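Methylenetetrahydrofolate--tRNA-(uracil-5-)-methyltransferase trmFO (Thermus thermophilus, PDB 3G5S) catalyses, with bound FAD, the folate-dependent methylation of uridine 54 in tRNA to 5-methyluridine, using methylenetetrahydrofolate and NADH or NADPH. Local coordinates at residues N5-G10 with G127-A132; R28-R33 with E115-E120. One frame throughout, in Å; residues are numbered along the deposited sequence.

Contact 1: N5-G10 with G127-A132. With FAD (flavin-adenine dinucleotide), chain B.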
ATOM      1  N   ASN A   5      12.905  16.036 -12.281  1.00 10.14           N
ATOM      2  CA  ASN A   5      13.151  14.652 -12.642  1.00 10.77           C
ATOM      3  C   ASN A   5      12.049  13.758 -12.107  1.00 10.47           C
ATOM      4  O   ASN A   5      11.663  13.882 -10.948  1.00 10.85           O
ATOM      5  CB  ASN A   5      14.475  14.183 -12.051  1.00 11.52           C
ATOM      6  CG  ASN A   5      15.646  15.009 -12.525  1.00 12.12           C
ATOM      7  OD1 ASN A   5      15.883  15.121 -13.729  1.00 13.41           O
ATOM      8  ND2 ASN A   5      16.385  15.594 -11.588  1.00 13.44           N
ATOM      9  N   VAL A   6      11.565  12.853 -12.952  1.00 10.10           N
ATOM     10  CA  VAL A   6      10.686  11.780 -12.505  1.00 10.31           C
ATOM     11  C   VAL A   6      11.342  10.485 -12.947  1.00 10.29           C
ATOM     12  O   VAL A   6      11.570  10.265 -14.140  1.00 11.02           O
ATOM     13  CB  VAL A   6       9.258  11.907 -13.073  1.00 10.84           C
ATOM     14  CG1 VAL A   6       8.408  10.697 -12.650  1.00 11.29           C
ATOM     15  CG2 VAL A   6       8.616  13.210 -12.609  1.00 11.64           C
ATOM     16  N   VAL A   7      11.689   9.649 -11.975  1.00 10.23           N
ATOM     17  CA  VAL A   7      12.434   8.438 -12.262  1.00 10.64           C
ATOM     18  C   VAL A   7      11.496   7.240 -12.213  1.00 10.14           C
ATOM     19  O   VAL A   7      11.017   6.845 -11.146  1.00 10.40           O
ATOM     20  CB  VAL A   7      13.615   8.246 -11.280  1.00 11.02           C
ATOM     21  CG1 VAL A   7      14.413   7.012 -11.662  1.00 12.27           C
ATOM     22  CG2 VAL A   7      14.507   9.492 -11.251  1.00 11.62           C
ATOM     23  N   GLY A   8      11.239   6.679 -13.389  1.00 11.03           N
ATOM     24  CA  GLY A   8      10.318   5.566 -13.546  1.00 11.67           C
ATOM     25  C   GLY A   8       9.017   6.041 -14.169  1.00 11.28           C
ATOM     26  O   GLY A   8       8.371   6.938 -13.628  1.00 12.22           O
ATOM     27  N   ALA A   9       8.642   5.446 -15.300  1.00 11.17           N
ATOM     28  CA  ALA A   9       7.419   5.806 -16.009  1.00 11.20           C
ATOM     29  C   ALA A   9       6.372   4.702 -15.903  1.00 11.00           C
ATOM     30  O   ALA A   9       5.780   4.287 -16.905  1.00 12.31           O
ATOM     31  CB  ALA A   9       7.720   6.124 -17.458  1.00 12.46           C
ATOM     32  N   GLY A  10       6.152   4.228 -14.682  1.00 10.72           N
ATOM     33  CA  GLY A  10       5.086   3.286 -14.410  1.00 11.30           C
ATOM     34  C   GLY A  10       3.811   4.007 -14.017  1.00  9.97           C
ATOM     35  O   GLY A  10       3.539   5.123 -14.467  1.00 10.62           O
ATOM     36  N   GLY A 127      18.624  18.057  -7.547  1.00 14.95           N
ATOM     37  CA  GLY A 127      17.509  18.923  -7.860  1.00 14.63           C
ATOM     38  C   GLY A 127      16.180  18.276  -7.528  1.00 12.61           C
ATOM     39  O   GLY A 127      16.110  17.152  -7.030  1.00 14.32           O
ATOM     40  N   ILE A 128      15.103  18.991  -7.807  1.00 11.03           N
ATOM     41  CA  ILE A 128      13.774  18.481  -7.494  1.00 10.40           C
ATOM     42  C   ILE A 128      13.516  17.207  -8.289  1.00  9.73           C
ATOM     43  O   ILE A 128      13.631  17.201  -9.518  1.00 10.38           O
ATOM     44  CB  ILE A 128      12.701  19.544  -7.767  1.00 11.28           C
ATOM     45  CG1 ILE A 128      12.959  20.786  -6.908  1.00 13.04           C
ATOM     46  CG2 ILE A 128      11.326  18.978  -7.485  1.00 11.78           C
ATOM     47  CD1 ILE A 128      12.098  21.982  -7.280  1.00 13.86           C
ATOM     48  N   THR A 129      13.159  16.136  -7.577  1.00 10.38           N
ATOM     49  CA  THR A 129      13.139  14.799  -8.152  1.00 10.20           C
ATOM     50  C   THR A 129      12.087  13.940  -7.463  1.00  9.38           C
ATOM     51  O   THR A 129      12.008  13.915  -6.230  1.00 10.31           O
ATOM     52  CB  THR A 129      14.526  14.123  -7.960  1.00 11.08           C
ATOM     53  OG1 THR A 129      15.508  14.823  -8.728  1.00 11.39           O
ATOM     54  CG2 THR A 129      14.511  12.678  -8.399  1.00 12.14           C
ATOM     55  N   VAL A 130      11.299  13.225  -8.264  1.00  9.60           N
ATOM     56  CA  VAL A 130      10.376  12.208  -7.770  1.00  9.44           C
ATOM     57  C   VAL A 130      10.900  10.829  -8.159  1.00  9.42           C
ATOM     58  O   VAL A 130      11.157  10.573  -9.338  1.00 10.66           O
ATOM     59  CB  VAL A 130       8.968  12.392  -8.382  1.00 10.28           C
ATOM     60  CG1 VAL A 130       8.020  11.301  -7.885  1.00 10.92           C
ATOM     61  CG2 VAL A 130       8.417  13.773  -8.060  1.00 11.23           C
ATOM     62  N   LEU A 131      11.066   9.952  -7.169  1.00  9.42           N
ATOM     63  CA  LEU A 131      11.473   8.567  -7.408  1.00  9.40           C
ATOM     64  C   LEU A 131      10.245   7.663  -7.417  1.00  9.72           C
ATOM     65  O   LEU A 131       9.481   7.637  -6.460  1.00 10.15           O
ATOM     66  CB  LEU A 131      12.439   8.102  -6.325  1.00  9.99           C
ATOM     67  CG  LEU A 131      13.704   8.942  -6.161  1.00 10.52           C
ATOM     68  CD1 LEU A 131      14.526   8.393  -5.024  1.00 12.42           C
ATOM     69  CD2 LEU A 131      14.521   9.003  -7.454  1.00 11.69           C
ATOM     70  N   ALA A 132      10.071   6.921  -8.505  1.00  9.48           N
ATOM     71  CA  ALA A 132       8.861   6.122  -8.715  1.00  9.89           C
ATOM     72  C   ALA A 132       9.206   4.828  -9.456  1.00  9.64           C
ATOM     73  O   ALA A 132       8.607   4.491 -10.476  1.00 10.20           O
ATOM     74  CB  ALA A 132       7.819   6.939  -9.487  1.00 10.70           C
TER
HETATM   75  PA  FAD B 444       5.905   0.340 -11.835  1.00 10.67           P
HETATM   76  O1A FAD B 444       6.586  -0.997 -11.810  1.00 11.62           O
HETATM   77  O2A FAD B 444       4.570   0.446 -12.504  1.00 11.15           O
HETATM   78  O5B FAD B 444       6.850   1.447 -12.491  1.00 10.59           O
HETATM   79  C5B FAD B 444       8.217   1.555 -12.144  1.00 11.11           C
HETATM   80  C4B FAD B 444       8.970   1.959 -13.396  1.00 11.06           C
HETATM   81  O4B FAD B 444      10.305   2.288 -13.054  1.00 11.27           O
HETATM   82  C3B FAD B 444       9.051   0.814 -14.405  1.00 11.74           C
HETATM   83  O3B FAD B 444       8.613   1.238 -15.682  1.00 12.32           O
HETATM   84  C2B FAD B 444      10.530   0.426 -14.412  1.00 12.17           C
HETATM   85  O2B FAD B 444      11.012  -0.043 -15.655  1.00 13.18           O
HETATM   86  C1B FAD B 444      11.194   1.734 -14.027  1.00 11.61           C
HETATM   87  N9A FAD B 444      12.507   1.671 -13.369  1.00 12.28           N
HETATM   88  C8A FAD B 444      12.883   0.885 -12.315  1.00 12.36           C
HETATM   89  N7A FAD B 444      14.139   1.218 -11.954  1.00 12.35           N
HETATM   90  C5A FAD B 444      14.559   2.222 -12.770  1.00 12.13           C
HETATM   91  C6A FAD B 444      15.740   2.946 -12.861  1.00 12.86           C
HETATM   92  N6A FAD B 444      16.706   2.860 -11.937  1.00 13.38           N
HETATM   93  N1A FAD B 444      15.836   3.921 -13.817  1.00 13.18           N
HETATM   94  C2A FAD B 444      14.807   4.174 -14.692  1.00 13.01           C
HETATM   95  N3A FAD B 444      13.630   3.465 -14.611  1.00 12.54           N
HETATM   96  C4A FAD B 444      13.538   2.509 -13.663  1.00 11.85           C
HETATM   97  N1  FAD B 444      -1.008  -4.236  -8.496  1.00 15.04           N
HETATM   98  C2  FAD B 444      -2.375  -4.328  -8.565  1.00 16.21           C
HETATM   99  O2  FAD B 444      -3.084  -3.404  -8.170  1.00 16.23           O
HETATM  100  N3  FAD B 444      -2.954  -5.470  -9.085  1.00 18.11           N
HETATM  101  C4  FAD B 444      -2.200  -6.534  -9.551  1.00 18.79           C
HETATM  102  O4  FAD B 444      -2.749  -7.539 -10.017  1.00 21.94           O
HETATM  103  C4X FAD B 444      -0.812  -6.426  -9.478  1.00 17.33           C
HETATM  104  N5  FAD B 444      -0.005  -7.452  -9.917  1.00 19.08           N
HETATM  105  C5X FAD B 444       1.367  -7.325  -9.846  1.00 17.96           C
HETATM  106  C6  FAD B 444       2.170  -8.365 -10.303  1.00 18.31           C
HETATM  107  C7  FAD B 444       3.552  -8.269 -10.233  1.00 18.98           C
HETATM  108  C7M FAD B 444       4.415  -9.396 -10.729  1.00 20.72           C
HETATM  109  C8  FAD B 444       4.132  -7.118  -9.709  1.00 19.27           C
HETATM  110  C8M FAD B 444       5.627  -6.999  -9.631  1.00 21.41           C
HETATM  111  C9  FAD B 444       3.331  -6.073  -9.253  1.00 17.50           C
HETATM  112  C9A FAD B 444       1.943  -6.170  -9.316  1.00 16.22           C
HETATM  113  N10 FAD B 444       1.142  -5.138  -8.845  1.00 14.49           N
HETATM  114  C10 FAD B 444      -0.230  -5.276  -8.947  1.00 15.38           C
HETATM  115  C1' FAD B 444       1.659  -4.249  -7.737  1.00 13.26           C
HETATM  116  C2' FAD B 444       1.722  -2.756  -8.101  1.00 12.03           C
HETATM  117  O2' FAD B 444       0.479  -2.100  -7.910  1.00 11.65           O
HETATM  118  C3' FAD B 444       2.251  -2.527  -9.517  1.00 11.23           C
HETATM  119  O3' FAD B 444       3.584  -2.997  -9.532  1.00 12.20           O
HETATM  120  C4' FAD B 444       2.224  -1.061  -9.945  1.00 11.28           C
HETATM  121  O4' FAD B 444       2.520  -1.011 -11.327  1.00 11.90           O
HETATM  122  C5' FAD B 444       3.191  -0.205  -9.136  1.00 10.60           C
HETATM  123  O5' FAD B 444       3.327   1.061  -9.744  1.00 10.09           O
HETATM  124  P   FAD B 444       4.728   1.828  -9.650  1.00  9.68           P
HETATM  125  O1P FAD B 444       5.152   1.985  -8.225  1.00  9.56           O
HETATM  126  O2P FAD B 444       4.594   3.068 -10.471  1.00 10.20           O
HETATM  127  O3P FAD B 444       5.783   0.810 -10.305  1.00  9.96           O
HETATM  128  O   HOH W   1       6.254   4.699 -11.845  1.00 10.30           O
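N5 and T129 meet through both backbone and side chain near the beginning of two parallel strands whose axes run 4.6 Å apart, 9° from parallel. Four main-chain hydrogen bonds lace the strands: N5 N to I128 O, V130 N to N5 O, V7 N to V130 O and A132 N to V7 O. N5 and V7 each give their N-H to, and accept on their O from, the neighbouring strand and its flanking residues. CA-H...O contacts from T129 to N5 O and from V6 to V130 O supplement this ladder.

One side-chain hydrogen bond joins the strands. N5 ND2 reaches T129 OG1 at 3.1 Å, with the hydroxyl oxygen lying in the amide plane. T129 OG1 sits beside its own backbone N (chi1 -66°) and donates to G127 O at 2.9 Å, from well above the carbonyl plane. The other end of the amide, N5 OD1, accepts from R28 of the next strand, so both ends of the group are held and its rotation is fixed.

Apolar contacts follow the alternation of the strands. V7 and L131 lie side by side, pointing the same way, with V7 CG2 3.8 Å from L131 CD2. On the face of V6 and V130 the touch is lighter, V6 CG2 to V130 CB at 4.3 Å.

Beyond the strands, G8 CA comes within 3.3 Å of FAD O4B, and a side chain at G8 would collide with A132 O. A water accepts weakly from G10 N and lies 2.7 Å from both A132 O and FAD O2P. G10 occupies the N-cap position of helix 11-22, and G8, G10 and G13 match the GxGxxG pattern of Rossmann-type dinucleotide-binding folds, the turn here lying against FAD.

Contact 2: R28-R33 with E115-E120; sequences RLFEMR and EVVREE. With FAD (flavin-adenine dinucleotide), chain B.
F30 and V117 pack side by side where strand 28-30 meets strand 115-117, the edge strand of the parallel Rossmann-type sheet. F30 CD2 lies 3.7 Å from V117 CB, while E119 CG comes to the edge of the ring. The backbones are joined by L29 N to E115 O, V117 N to L29 O and E31 N to V117 O.

E31 follows just after the strand, in the place of the acidic residue that holds the ribose in many dinucleotide-binding folds. From CB, E31 CG stands anti to the backbone N (chi1 176°) and passes 4.0 Å from R118 NH1. The chain then bends at chi2 (51°), and E31 CD comes up to the two ribose hydroxyls, 3.2 Å from FAD O3B. E31 OE1 accepts from FAD O2B at 2.7 Å and, through its anti lone pair, from R33 N. E31 OE2 accepts from FAD O3B at 2.7 Å and also from A9 N in the glycine-rich turn. An alanine here would probably leave both ribose hydroxyls and the amides of R33 and A9 without these acceptors, and R33 without its nearby negative charge.

R33 completes the grip on the ribose: NE and NH2 both donate to FAD O3B, and NH1 turns to the carbonyls of T43 and R45. The selenium of selenomethionine M32 lies 3.7 Å from FAD C5A of the adenine, and E120 CG approaches FAD N6A.

R118 NH1 donates to R33 O at 2.8 Å, the oxygen near the guanidinium plane but the nitrogen well above the plane of the carbonyl.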
ATOM      1  N   ARG A  28      11.618  15.848 -16.794  1.00 11.54           N
ATOM      2  CA  ARG A  28      12.548  14.911 -17.384  1.00 12.28           C
ATOM      3  C   ARG A  28      12.158  13.546 -16.835  1.00 10.86           C
ATOM      4  O   ARG A  28      12.376  13.258 -15.655  1.00 11.67           O
ATOM      5  CB  ARG A  28      13.974  15.268 -16.966  1.00 12.94           C
ATOM      6  CG  ARG A  28      15.039  14.431 -17.626  1.00 14.71           C
ATOM      7  CD  ARG A  28      16.444  14.893 -17.230  1.00 16.18           C
ATOM      8  NE  ARG A  28      16.734  16.256 -17.672  1.00 17.16           N
ATOM      9  CZ  ARG A  28      16.801  17.317 -16.869  1.00 17.69           C
ATOM     10  NH1 ARG A  28      16.591  17.191 -15.565  1.00 18.32           N
ATOM     11  NH2 ARG A  28      17.073  18.511 -17.376  1.00 19.91           N
ATOM     12  N   LEU A  29      11.542  12.735 -17.691  1.00 11.38           N
ATOM     13  CA  LEU A  29      10.996  11.446 -17.292  1.00 11.70           C
ATOM     14  C   LEU A  29      11.942  10.347 -17.734  1.00 11.72           C
ATOM     15  O   LEU A  29      12.151  10.148 -18.932  1.00 12.77           O
ATOM     16  CB  LEU A  29       9.622  11.252 -17.934  1.00 12.12           C
ATOM     17  CG  LEU A  29       8.897   9.934 -17.668  1.00 12.61           C
ATOM     18  CD1 LEU A  29       8.624   9.760 -16.186  1.00 12.34           C
ATOM     19  CD2 LEU A  29       7.606   9.888 -18.463  1.00 13.65           C
ATOM     20  N   PHE A  30      12.525   9.653 -16.761  1.00 11.75           N
ATOM     21  CA  PHE A  30      13.472   8.577 -17.032  1.00 11.83           C
ATOM     22  C   PHE A  30      12.754   7.236 -17.016  1.00 11.99           C
ATOM     23  O   PHE A  30      11.985   6.943 -16.098  1.00 12.41           O
ATOM     24  CB  PHE A  30      14.572   8.527 -15.963  1.00 12.06           C
ATOM     25  CG  PHE A  30      15.490   9.719 -15.943  1.00 12.97           C
ATOM     26  CD1 PHE A  30      15.175  10.843 -15.197  1.00 13.73           C
ATOM     27  CD2 PHE A  30      16.691   9.694 -16.631  1.00 14.29           C
ATOM     28  CE1 PHE A  30      16.030  11.925 -15.160  1.00 14.72           C
ATOM     29  CE2 PHE A  30      17.544  10.773 -16.596  1.00 15.19           C
ATOM     30  CZ  PHE A  30      17.221  11.888 -15.861  1.00 15.83           C
ATOM     31  N   GLU A  31      13.028   6.415 -18.022  1.00 12.46           N
ATOM     32  CA  GLU A  31      12.498   5.065 -18.066  1.00 12.90           C
ATOM     33  C   GLU A  31      13.521   4.159 -18.721  1.00 13.34           C
ATOM     34  O   GLU A  31      13.965   4.415 -19.841  1.00 14.41           O
ATOM     35  CB  GLU A  31      11.175   5.023 -18.833  1.00 13.63           C
ATOM     36  CG  GLU A  31      10.609   3.622 -19.003  1.00 13.63           C
ATOM     37  CD  GLU A  31      10.528   2.864 -17.696  1.00 12.80           C
ATOM     38  OE1 GLU A  31      11.168   1.791 -17.597  1.00 13.29           O
ATOM     39  OE2 GLU A  31       9.835   3.342 -16.765  1.00 12.68           O
HETATM   40  N   MSE A  32      13.901   3.095 -18.027  1.00 13.37           N
HETATM   41  CA  MSE A  32      14.919   2.202 -18.566  1.00 14.01           C
HETATM   42  C   MSE A  32      14.383   1.218 -19.610  1.00 14.42           C
HETATM   43  O   MSE A  32      15.143   0.711 -20.437  1.00 14.61           O
HETATM   44  CB  MSE A  32      15.618   1.459 -17.437  1.00 14.75           C
HETATM   45  CG  MSE A  32      14.755   0.462 -16.713  1.00 15.24           C
HETATM   46 SE   MSE A  32      15.711  -0.294 -15.214  1.00 16.99          SE
HETATM   47  CE  MSE A  32      14.394  -1.639 -14.701  1.00 18.41           C
ATOM     48  N   ARG A  33      13.084   0.943 -19.574  1.00 13.65           N
ATOM     49  CA  ARG A  33      12.481   0.091 -20.586  1.00 13.99           C
ATOM     50  C   ARG A  33      12.456   0.831 -21.916  1.00 14.52           C
ATOM     51  O   ARG A  33      12.329   2.052 -21.939  1.00 15.31           O
ATOM     52  CB  ARG A  33      11.065  -0.301 -20.175  1.00 13.39           C
ATOM     53  CG  ARG A  33      11.004  -1.160 -18.930  1.00 14.57           C
ATOM     54  CD  ARG A  33       9.572  -1.541 -18.583  1.00 14.45           C
ATOM     55  NE  ARG A  33       8.768  -0.439 -18.059  1.00 13.66           N
ATOM     56  CZ  ARG A  33       7.774   0.157 -18.717  1.00 13.49           C
ATOM     57  NH1 ARG A  33       7.461  -0.214 -19.950  1.00 14.31           N
ATOM     58  NH2 ARG A  33       7.085   1.133 -18.135  1.00 14.30           N
ATOM     59  N   GLU A 115      10.326  15.846 -21.528  1.00 14.11           N
ATOM     60  CA  GLU A 115      11.452  15.160 -22.152  1.00 14.80           C
ATOM     61  C   GLU A 115      11.534  13.750 -21.585  1.00 13.50           C
ATOM     62  O   GLU A 115      11.523  13.564 -20.366  1.00 14.48           O
ATOM     63  CB  GLU A 115      12.769  15.887 -21.884  1.00 16.06           C
ATOM     64  CG  GLU A 115      13.970  15.174 -22.506  1.00 19.76           C
ATOM     65  CD  GLU A 115      15.321  15.698 -22.030  1.00 24.63           C
ATOM     66  OE1 GLU A 115      16.352  15.238 -22.564  1.00 26.99           O
ATOM     67  OE2 GLU A 115      15.360  16.552 -21.121  1.00 27.40           O
ATOM     68  N   VAL A 116      11.602  12.764 -22.471  1.00 14.16           N
ATOM     69  CA  VAL A 116      11.766  11.376 -22.079  1.00 14.58           C
ATOM     70  C   VAL A 116      13.222  10.976 -22.258  1.00 14.61           C
ATOM     71  O   VAL A 116      13.806  11.212 -23.314  1.00 15.62           O
ATOM     72  CB  VAL A 116      10.890  10.449 -22.940  1.00 15.81           C
ATOM     73  CG1 VAL A 116      11.097   8.998 -22.546  1.00 17.01           C
ATOM     74  CG2 VAL A 116       9.423  10.830 -22.808  1.00 17.49           C
ATOM     75  N   VAL A 117      13.800  10.377 -21.221  1.00 14.26           N
ATOM     76  CA  VAL A 117      15.159   9.867 -21.279  1.00 14.20           C
ATOM     77  C   VAL A 117      15.115   8.360 -21.059  1.00 14.36           C
ATOM     78  O   VAL A 117      14.716   7.892 -19.983  1.00 14.23           O
ATOM     79  CB  VAL A 117      16.048  10.530 -20.213  1.00 15.97           C
ATOM     80  CG1 VAL A 117      17.467   9.991 -20.292  1.00 18.07           C
ATOM     81  CG2 VAL A 117      16.046  12.047 -20.378  1.00 17.27           C
ATOM     82  N   ARG A 118      15.496   7.603 -22.085  1.00 14.80           N
ATOM     83  CA  ARG A 118      15.481   6.155 -21.989  1.00 15.18           C
ATOM     84  C   ARG A 118      16.816   5.695 -21.436  1.00 16.58           C
ATOM     85  O   ARG A 118      17.761   5.425 -22.183  1.00 20.53           O
ATOM     86  CB  ARG A 118      15.213   5.518 -23.353  1.00 16.94           C
ATOM     87  CG  ARG A 118      13.862   5.879 -23.957  1.00 18.22           C
ATOM     88  CD  ARG A 118      12.718   5.065 -23.349  1.00 19.36           C
ATOM     89  NE  ARG A 118      11.429   5.439 -23.931  1.00 19.32           N
ATOM     90  CZ  ARG A 118      10.287   4.782 -23.741  1.00 19.83           C
ATOM     91  NH1 ARG A 118      10.253   3.703 -22.970  1.00 18.62           N
ATOM     92  NH2 ARG A 118       9.172   5.206 -24.322  1.00 21.74           N
ATOM     93  N   GLU A 119      16.898   5.632 -20.116  1.00 15.23           N
ATOM     94  CA  GLU A 119      18.111   5.199 -19.453  1.00 16.19           C
ATOM     95  C   GLU A 119      17.786   4.730 -18.047  1.00 15.48           C
ATOM     96  O   GLU A 119      16.751   5.095 -17.478  1.00 16.38           O
ATOM     97  CB  GLU A 119      19.132   6.335 -19.408  1.00 20.80           C
ATOM     98  CG  GLU A 119      18.939   7.324 -18.275  1.00 25.26           C
ATOM     99  CD  GLU A 119      20.132   8.251 -18.102  1.00 27.50           C
ATOM    100  OE1 GLU A 119      20.502   8.539 -16.943  1.00 29.59           O
ATOM    101  OE2 GLU A 119      20.699   8.686 -19.126  1.00 27.21           O
ATOM    102  N   GLU A 120      18.662   3.897 -17.504  1.00 15.91           N
ATOM    103  CA  GLU A 120      18.573   3.510 -16.111  1.00 15.93           C
ATOM    104  C   GLU A 120      19.236   4.571 -15.249  1.00 15.45           C
ATOM    105  O   GLU A 120      20.390   4.926 -15.476  1.00 17.67           O
ATOM    106  CB  GLU A 120      19.274   2.175 -15.862  1.00 16.98           C
ATOM    107  CG  GLU A 120      19.185   1.766 -14.407  1.00 17.12           C
ATOM    108  CD  GLU A 120      20.210   0.736 -13.984  1.00 17.93           C
ATOM    109  OE1 GLU A 120      21.122   0.403 -14.777  1.00 21.30           O
ATOM    110  OE2 GLU A 120      20.101   0.271 -12.831  1.00 16.64           O
TER
HETATM  111  PA  FAD B 444       5.905   0.340 -11.835  1.00 10.67           P
HETATM  112  O1A FAD B 444       6.586  -0.997 -11.810  1.00 11.62           O
HETATM  113  O2A FAD B 444       4.570   0.446 -12.504  1.00 11.15           O
HETATM  114  O5B FAD B 444       6.850   1.447 -12.491  1.00 10.59           O
HETATM  115  C5B FAD B 444       8.217   1.555 -12.144  1.00 11.11           C
HETATM  116  C4B FAD B 444       8.970   1.959 -13.396  1.00 11.06           C
HETATM  117  O4B FAD B 444      10.305   2.288 -13.054  1.00 11.27           O
HETATM  118  C3B FAD B 444       9.051   0.814 -14.405  1.00 11.74           C
HETATM  119  O3B FAD B 444       8.613   1.238 -15.682  1.00 12.32           O
HETATM  120  C2B FAD B 444      10.530   0.426 -14.412  1.00 12.17           C
HETATM  121  O2B FAD B 444      11.012  -0.043 -15.655  1.00 13.18           O
HETATM  122  C1B FAD B 444      11.194   1.734 -14.027  1.00 11.61           C
HETATM  123  N9A FAD B 444      12.507   1.671 -13.369  1.00 12.28           N
HETATM  124  C8A FAD B 444      12.883   0.885 -12.315  1.00 12.36           C
HETATM  125  N7A FAD B 444      14.139   1.218 -11.954  1.00 12.35           N
HETATM  126  C5A FAD B 444      14.559   2.222 -12.770  1.00 12.13           C
HETATM  127  C6A FAD B 444      15.740   2.946 -12.861  1.00 12.86           C
HETATM  128  N6A FAD B 444      16.706   2.860 -11.937  1.00 13.38           N
HETATM  129  N1A FAD B 444      15.836   3.921 -13.817  1.00 13.18           N
HETATM  130  C2A FAD B 444      14.807   4.174 -14.692  1.00 13.01           C
HETATM  131  N3A FAD B 444      13.630   3.465 -14.611  1.00 12.54           N
HETATM  132  C4A FAD B 444      13.538   2.509 -13.663  1.00 11.85           C
HETATM  133  N1  FAD B 444      -1.008  -4.236  -8.496  1.00 15.04           N
HETATM  134  C2  FAD B 444      -2.375  -4.328  -8.565  1.00 16.21           C
HETATM  135  O2  FAD B 444      -3.084  -3.404  -8.170  1.00 16.23           O
HETATM  136  N3  FAD B 444      -2.954  -5.470  -9.085  1.00 18.11           N
HETATM  137  C4  FAD B 444      -2.200  -6.534  -9.551  1.00 18.79           C
HETATM  138  O4  FAD B 444      -2.749  -7.539 -10.017  1.00 21.94           O
HETATM  139  C4X FAD B 444      -0.812  -6.426  -9.478  1.00 17.33           C
HETATM  140  N5  FAD B 444      -0.005  -7.452  -9.917  1.00 19.08           N
HETATM  141  C5X FAD B 444       1.367  -7.325  -9.846  1.00 17.96           C
HETATM  142  C6  FAD B 444       2.170  -8.365 -10.303  1.00 18.31           C
HETATM  143  C7  FAD B 444       3.552  -8.269 -10.233  1.00 18.98           C
HETATM  144  C7M FAD B 444       4.415  -9.396 -10.729  1.00 20.72           C
HETATM  145  C8  FAD B 444       4.132  -7.118  -9.709  1.00 19.27           C
HETATM  146  C8M FAD B 444       5.627  -6.999  -9.631  1.00 21.41           C
HETATM  147  C9  FAD B 444       3.331  -6.073  -9.253  1.00 17.50           C
HETATM  148  C9A FAD B 444       1.943  -6.170  -9.316  1.00 16.22           C
HETATM  149  N10 FAD B 444       1.142  -5.138  -8.845  1.00 14.49           N
HETATM  150  C10 FAD B 444      -0.230  -5.276  -8.947  1.00 15.38           C
HETATM  151  C1' FAD B 444       1.659  -4.249  -7.737  1.00 13.26           C
HETATM  152  C2' FAD B 444       1.722  -2.756  -8.101  1.00 12.03           C
HETATM  153  O2' FAD B 444       0.479  -2.100  -7.910  1.00 11.65           O
HETATM  154  C3' FAD B 444       2.251  -2.527  -9.517  1.00 11.23           C
HETATM  155  O3' FAD B 444       3.584  -2.997  -9.532  1.00 12.20           O
HETATM  156  C4' FAD B 444       2.224  -1.061  -9.945  1.00 11.28           C
HETATM  157  O4' FAD B 444       2.520  -1.011 -11.327  1.00 11.90           O
HETATM  158  C5' FAD B 444       3.191  -0.205  -9.136  1.00 10.60           C
HETATM  159  O5' FAD B 444       3.327   1.061  -9.744  1.00 10.09           O
HETATM  160  P   FAD B 444       4.728   1.828  -9.650  1.00  9.68           P
HETATM  161  O1P FAD B 444       5.152   1.985  -8.225  1.00  9.56           O
HETATM  162  O2P FAD B 444       4.594   3.068 -10.471  1.00 10.20           O
HETATM  163  O3P FAD B 444       5.783   0.810 -10.305  1.00  9.96           O
HETATM  164  O   HOH W   2      18.298  15.285 -20.448  1.00 41.42           O

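From the N terminus, the chain runs through strand 4-7, the glycine-rich turn and helix 11-22 into strand 27-30, beside the first strand. It wanders through helices and short strands before strand 114-117 returns alongside 27-30, closing the inner loop at contact 2. Strand 129-131 comes next and crosses to the far side of strand 4-7, closing the outer loop at contact 1, within which contact 2 lies whole. The two pairs sit side by side because 27-30 also pairs with 4-7, giving the order 114-117, 27-30, 4-7, 129-131. Both reach FAD: contact 1 along the diphosphate and the ribose ring, contact 2 at the ribose hydroxyls and the adenine.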